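Local coordinates for protein SPT6 (Antonospora locustae, PDB 2XP1) that probably helps couple the transcription elongation factor Spt6 to RNA polymerase II through its noncanonical tandem SH2 domains, at residues 99-104 with 165-170; 128-131 with 137-140. All blocks are in the same frame, centred on the assembly; numbering follows the deposited sequence.

Contact 1 of 2, residues 99-104 with 165-170; sequences KAHAKY and KDIDSF
H101 lays one face of its imidazole on the branch methyl of I167, and this is where the contact is tight. I167 CG2 sits over the middle of the ring, 3.4 Å from the centroid of H101, a CH-pi contact. The other arm of the isoleucine lies alongside the root of the histidine, with I167 CD1 3.6 Å from H101 CB, so I167 meets the side chain from CB to the far edge of the ring. H101 can present its face this way because CG is anti to the backbone N (chi1 -157°), which carries the ring across to the start of helix 167-175. That helix is the C-terminal one of the second SH2 domain; its partner here is the turn that follows the long helix 80-100, and I167 also packs on F127 of strand 124-129.

Toward solvent the contact thins to one polar link. H101 NE2 donates to D168 OD1 over 3.1 Å, almost straight at 176°. The oxygen lies in the imidazole plane, yet the nitrogen comes from well above the carboxylate plane, and the two planes stand 87° apart. D168 is exposed. At the opposite nitrogen, H101 ND1 accepts from K103 N at 3.0 Å, tilted out of the ring plane; this is consistent with a neutral ring protonated at NE2, a tautomer D168 would probably stabilise, and with both nitrogens engaged, the ring's rotation is fixed. The type I turn from H101 to Y104 brings that amide round. On the helix side, D166 is the N-cap: its OD1 takes S169 N at 3.1 Å and S169 OG at 2.7 Å, the two donors arriving from opposite faces of the carboxylate.

Contact 2 of 2, residues 128-131 with 137-140; sequences YFSR and LTFA. With SO4 (sulfate ion), chain C.
Y128 has CG wedged between its backbone N and carbonyl carbon (chi1 50°), which swings the phenol over the neighbouring strand, while T138, with CG2 anti to its own N (chi1 -58°), sets that methyl against the phenol and turns OG1 toward a bound sulfate, 3.0 Å from SO4 O3. In this beta hairpin of the second SH2 domain, Y128 and T138 form an antiparallel hydrogen-bonded pair, with Y128 N to T138 O at 3.1 Å and T138 N to Y128 O at 2.7 Å. T138 CB rests over one face of the phenol, offset toward its rim, and T138 CG2 comes within 3.7 Å of Y128 CZ. A140 CB adds an apolar touch on the Y128 ring. F129 and L137, a non-hydrogen-bonded pair, meet more loosely, L137 CD1 lying over the F129 ring.

Where the first strand ends, the sulfate, probably from the crystallisation liquor, is gripped by S130 OG, R131 N and T138 OG1; Y150 OH and K132 N also bond to it. R131 instead turns its guanidinium back: NH2 makes a salt bridge with D56, and R131 NH1 donates to F129 O at 2.6 Å, with that oxygen at the guanidinium edge and the donor tilted 32° from the carbonyl plane.

How the contacts relate
The two contacts lie about 12 Å apart, centre to centre, on the second SH2 domain of the tandem. Along the chain 99-104 comes first, then both strands of contact 2, then 165-170, so contact 1 brings together the ends of a span that includes the hairpin. Both involve the antiparallel sheet: contact 2 is its edge hairpin, and contact 1 lies against it. K103 pairs through its backbone with F127, and the F170 ring meets F139 edge-to-face. Y104 and K99 pack on F129. The end of helix 80-100 and the C-terminal helix 167-175 are thus both tied to the hairpin, while the sulfate lies on the side of Y128 and T138, at the end of strand 124-129.

Contact 1 of 2, residues 99-104 with 165-170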
loop_
_atom_site.group_PDB
_atom_site.type_symbol
_atom_site.label_atom_id
_atom_site.label_comp_id
_atom_site.label_asym_id
_atom_site.label_seq_id
_atom_site.Cartn_x
_atom_site.Cartn_y
_atom_site.Cartn_z
ATOM N N LYS A 99 7.419 11.615 -16.572
ATOM C CA LYS A 99 7.494 12.552 -17.707
ATOM C C LYS A 99 8.878 12.660 -18.295
ATOM O O LYS A 99 9.055 13.189 -19.395
ATOM C CB LYS A 99 6.981 13.933 -17.318
ATOM C CG LYS A 99 5.601 13.887 -16.694
ATOM C CD LYS A 99 4.971 15.234 -16.807
ATOM C CE LYS A 99 4.296 15.628 -15.512
ATOM N NZ LYS A 99 3.942 17.076 -15.664
ATOM N N ALA A 100 9.861 12.160 -17.559
ATOM C CA ALA A 100 11.223 12.057 -18.083
ATOM C C ALA A 100 11.345 10.881 -19.051
ATOM O O ALA A 100 12.174 10.900 -19.969
ATOM C CB ALA A 100 12.252 11.930 -16.950
ATOM N N HIS A 101 10.496 9.873 -18.885
ATOM C CA HIS A 101 10.704 8.628 -19.617
ATOM C C HIS A 101 10.710 8.830 -21.118
ATOM O O HIS A 101 9.890 9.600 -21.651
ATOM C CB HIS A 101 9.677 7.577 -19.251
ATOM C CG HIS A 101 10.140 6.185 -19.527
ATOM N ND1 HIS A 101 9.737 5.479 -20.637
ATOM C CD2 HIS A 101 11.005 5.384 -18.857
ATOM C CE1 HIS A 101 10.325 4.295 -20.634
ATOM N NE2 HIS A 101 11.096 4.211 -19.561
ATOM N N ALA A 102 11.644 8.133 -21.781
ATOM C CA ALA A 102 11.668 8.050 -23.231
ATOM C C ALA A 102 10.258 7.847 -23.814
ATOM O O ALA A 102 9.899 8.530 -24.774
ATOM C CB ALA A 102 12.623 6.926 -23.698
ATOM N N LYS A 103 9.462 6.954 -23.204
ATOM C CA LYS A 103 8.163 6.519 -23.739
ATOM C C LYS A 103 6.933 7.340 -23.292
ATOM O O LYS A 103 5.806 7.033 -23.693
ATOM C CB LYS A 103 7.929 5.024 -23.435
ATOM C CG LYS A 103 8.922 4.068 -24.065
ATOM C CD LYS A 103 8.540 3.724 -25.501
ATOM C CE LYS A 103 9.242 4.603 -26.516
ATOM N NZ LYS A 103 10.637 4.133 -26.811
ATOM N N TYR A 104 7.146 8.368 -22.466
ATOM C CA TYR A 104 6.072 9.287 -22.076
ATOM C C TYR A 104 5.763 10.347 -23.136
ATOM O O TYR A 104 6.685 10.986 -23.648
ATOM C CB TYR A 104 6.447 10.002 -20.795
ATOM C CG TYR A 104 5.400 10.991 -20.330
ATOM C CD1 TYR A 104 4.336 10.574 -19.521
ATOM C CD2 TYR A 104 5.466 12.343 -20.702
ATOM C CE1 TYR A 104 3.365 11.478 -19.079
ATOM C CE2 TYR A 104 4.495 13.264 -20.262
ATOM C CZ TYR A 104 3.451 12.826 -19.448
ATOM O OH TYR A 104 2.484 13.722 -19.006
ATOM N N LYS A 165 8.395 0.880 -9.032
ATOM C CA LYS A 165 9.022 2.183 -8.775
ATOM C C LYS A 165 9.010 3.139 -9.990
ATOM O O LYS A 165 8.937 4.360 -9.822
ATOM C CB LYS A 165 10.433 2.030 -8.164
ATOM C CG LYS A 165 11.508 1.390 -9.014
ATOM C CD LYS A 165 12.869 1.863 -8.503
ATOM C CE LYS A 165 14.052 1.214 -9.213
ATOM N NZ LYS A 165 15.342 1.556 -8.543
ATOM N N ASP A 166 9.036 2.574 -11.200
ATOM C CA ASP A 166 9.149 3.357 -12.438
ATOM C C ASP A 166 8.648 2.576 -13.651
ATOM O O ASP A 166 8.438 1.356 -13.578
ATOM C CB ASP A 166 10.610 3.855 -12.670
ATOM C CG ASP A 166 11.648 2.712 -12.760
ATOM O OD1 ASP A 166 11.274 1.526 -12.956
ATOM O OD2 ASP A 166 12.872 3.002 -12.642
ATOM N N ILE A 167 8.480 3.281 -14.768
ATOM C CA ILE A 167 8.005 2.716 -16.037
ATOM C C ILE A 167 8.826 1.512 -16.535
ATOM O O ILE A 167 8.262 0.473 -17.042
ATOM C CB ILE A 167 7.979 3.828 -17.103
ATOM C CG1 ILE A 167 6.851 4.837 -16.786
ATOM C CG2 ILE A 167 7.919 3.259 -18.537
ATOM C CD1 ILE A 167 6.768 5.976 -17.799
ATOM N N ASP A 168 10.152 1.671 -16.386
ATOM C CA ASP A 168 11.129 0.693 -16.806
ATOM C C ASP A 168 10.860 -0.712 -16.287
ATOM O O ASP A 168 10.854 -1.687 -17.082
ATOM C CB ASP A 168 12.544 1.144 -16.417
ATOM C CG ASP A 168 13.304 1.709 -17.589
ATOM O OD1 ASP A 168 12.726 1.688 -18.703
ATOM O OD2 ASP A 168 14.462 2.165 -17.399
ATOM N N SER A 169 10.652 -0.808 -14.962
ATOM C CA SER A 169 10.413 -2.104 -14.321
ATOM C C SER A 169 9.033 -2.598 -14.705
ATOM O O SER A 169 8.865 -3.821 -14.962
ATOM C CB SER A 169 10.651 -2.112 -12.791
ATOM O OG SER A 169 10.354 -0.887 -12.147
ATOM N N PHE A 170 8.080 -1.652 -14.793
ATOM C CA PHE A 170 6.749 -1.971 -15.319
ATOM C C PHE A 170 6.843 -2.598 -16.714
ATOM O O PHE A 170 6.283 -3.682 -16.957
ATOM C CB PHE A 170 5.780 -0.770 -15.353
ATOM C CG PHE A 170 4.558 -1.037 -16.183
ATOM C CD1 PHE A 170 3.526 -1.838 -15.687
ATOM C CD2 PHE A 170 4.466 -0.550 -17.475
ATOM C CE1 PHE A 170 2.420 -2.133 -16.451
ATOM C CE2 PHE A 170 3.355 -0.838 -18.259
ATOM C CZ PHE A 170 2.320 -1.629 -17.733
#

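Contact 2 of 2, residues 128-131 with 137-140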
loop_
_atom_site.group_PDB
_atom_site.type_symbol
_atom_site.label_atom_id
_atom_site.label_comp_id
_atom_site.label_asym_id
_atom_site.label_seq_id
_atom_site.Cartn_x
_atom_site.Cartn_y
_atom_site.Cartn_z
ATOM N N TYR A 128 0.845 8.085 -21.520
ATOM C CA TYR A 128 0.310 9.421 -21.334
ATOM C C TYR A 128 -0.667 9.428 -20.166
ATOM O O TYR A 128 -1.243 8.399 -19.839
ATOM C CB TYR A 128 -0.352 9.919 -22.608
ATOM C CG TYR A 128 -1.361 8.985 -23.268
ATOM C CD1 TYR A 128 -2.731 9.081 -22.974
ATOM C CD2 TYR A 128 -0.953 8.042 -24.218
ATOM C CE1 TYR A 128 -3.659 8.256 -23.587
ATOM C CE2 TYR A 128 -1.879 7.205 -24.840
ATOM C CZ TYR A 128 -3.224 7.325 -24.512
ATOM O OH TYR A 128 -4.145 6.511 -25.110
ATOM N N PHE A 129 -0.825 10.569 -19.508
ATOM C CA PHE A 129 -1.748 10.645 -18.376
ATOM C C PHE A 129 -3.137 10.607 -18.904
ATOM O O PHE A 129 -3.398 11.168 -19.954
ATOM C CB PHE A 129 -1.555 11.931 -17.582
ATOM C CG PHE A 129 -0.352 11.885 -16.716
ATOM C CD1 PHE A 129 0.701 12.725 -16.944
ATOM C CD2 PHE A 129 -0.251 10.958 -15.706
ATOM C CE1 PHE A 129 1.820 12.676 -16.152
ATOM C CE2 PHE A 129 0.882 10.888 -14.947
ATOM C CZ PHE A 129 1.928 11.763 -15.185
ATOM N N SER A 130 -4.001 9.938 -18.148
ATOM C CA SER A 130 -5.433 9.838 -18.449
ATOM C C SER A 130 -6.121 11.136 -18.091
ATOM O O SER A 130 -5.899 11.676 -16.997
ATOM C CB SER A 130 -6.094 8.716 -17.601
ATOM O OG SER A 130 -7.510 8.649 -17.862
ATOM N N ARG A 131 -6.987 11.597 -18.999
ATOM C CA ARG A 131 -7.888 12.732 -18.755
ATOM C C ARG A 131 -9.271 12.247 -18.259
ATOM O O ARG A 131 -9.960 12.963 -17.512
ATOM C CB ARG A 131 -8.029 13.590 -20.023
ATOM C CG ARG A 131 -6.881 14.578 -20.257
ATOM C CD ARG A 131 -5.529 13.907 -20.630
ATOM N NE ARG A 131 -4.497 14.924 -20.848
ATOM C CZ ARG A 131 -3.177 14.732 -20.910
ATOM N NH1 ARG A 131 -2.601 13.526 -20.803
ATOM N NH2 ARG A 131 -2.415 15.802 -21.090
ATOM N N LEU A 137 -2.140 6.844 -15.166
ATOM C CA LEU A 137 -1.312 6.856 -16.384
ATOM C C LEU A 137 -1.827 5.803 -17.362
ATOM O O LEU A 137 -1.941 4.634 -17.006
ATOM C CB LEU A 137 0.132 6.514 -16.026
ATOM C CG LEU A 137 1.145 6.367 -17.158
ATOM C CD1 LEU A 137 1.471 7.673 -17.777
ATOM C CD2 LEU A 137 2.358 5.733 -16.521
ATOM N N THR A 138 -2.095 6.207 -18.598
ATOM C CA THR A 138 -2.491 5.277 -19.647
ATOM C C THR A 138 -1.274 4.654 -20.307
ATOM O O THR A 138 -0.376 5.353 -20.766
ATOM C CB THR A 138 -3.417 5.971 -20.664
ATOM O OG1 THR A 138 -4.555 6.471 -19.964
ATOM C CG2 THR A 138 -3.909 5.042 -21.732
ATOM N N PHE A 139 -1.228 3.322 -20.285
ATOM C CA PHE A 139 -0.276 2.529 -21.048
ATOM C C PHE A 139 -1.002 2.064 -22.313
ATOM O O PHE A 139 -1.924 1.252 -22.221
ATOM C CB PHE A 139 0.168 1.292 -20.245
ATOM C CG PHE A 139 0.945 0.298 -21.051
ATOM C CD1 PHE A 139 2.104 0.690 -21.743
ATOM C CD2 PHE A 139 0.526 -1.030 -21.141
ATOM C CE1 PHE A 139 2.834 -0.231 -22.506
ATOM C CE2 PHE A 139 1.252 -1.971 -21.900
ATOM C CZ PHE A 139 2.401 -1.566 -22.583
ATOM N N ALA A 140 -0.573 2.590 -23.465
ATOM C CA ALA A 140 -1.166 2.299 -24.769
ATOM C C ALA A 140 -0.216 1.458 -25.589
ATOM O O ALA A 140 0.973 1.748 -25.659
ATOM C CB ALA A 140 -1.468 3.587 -25.535
HETATM S S SO4 C . -7.961 8.297 -21.265
HETATM O O1 SO4 C . -8.815 7.933 -22.400
HETATM O O2 SO4 C . -8.081 9.742 -21.025
HETATM O O3 SO4 C . -6.565 7.986 -21.552
HETATM O O4 SO4 C . -8.373 7.536 -20.095
#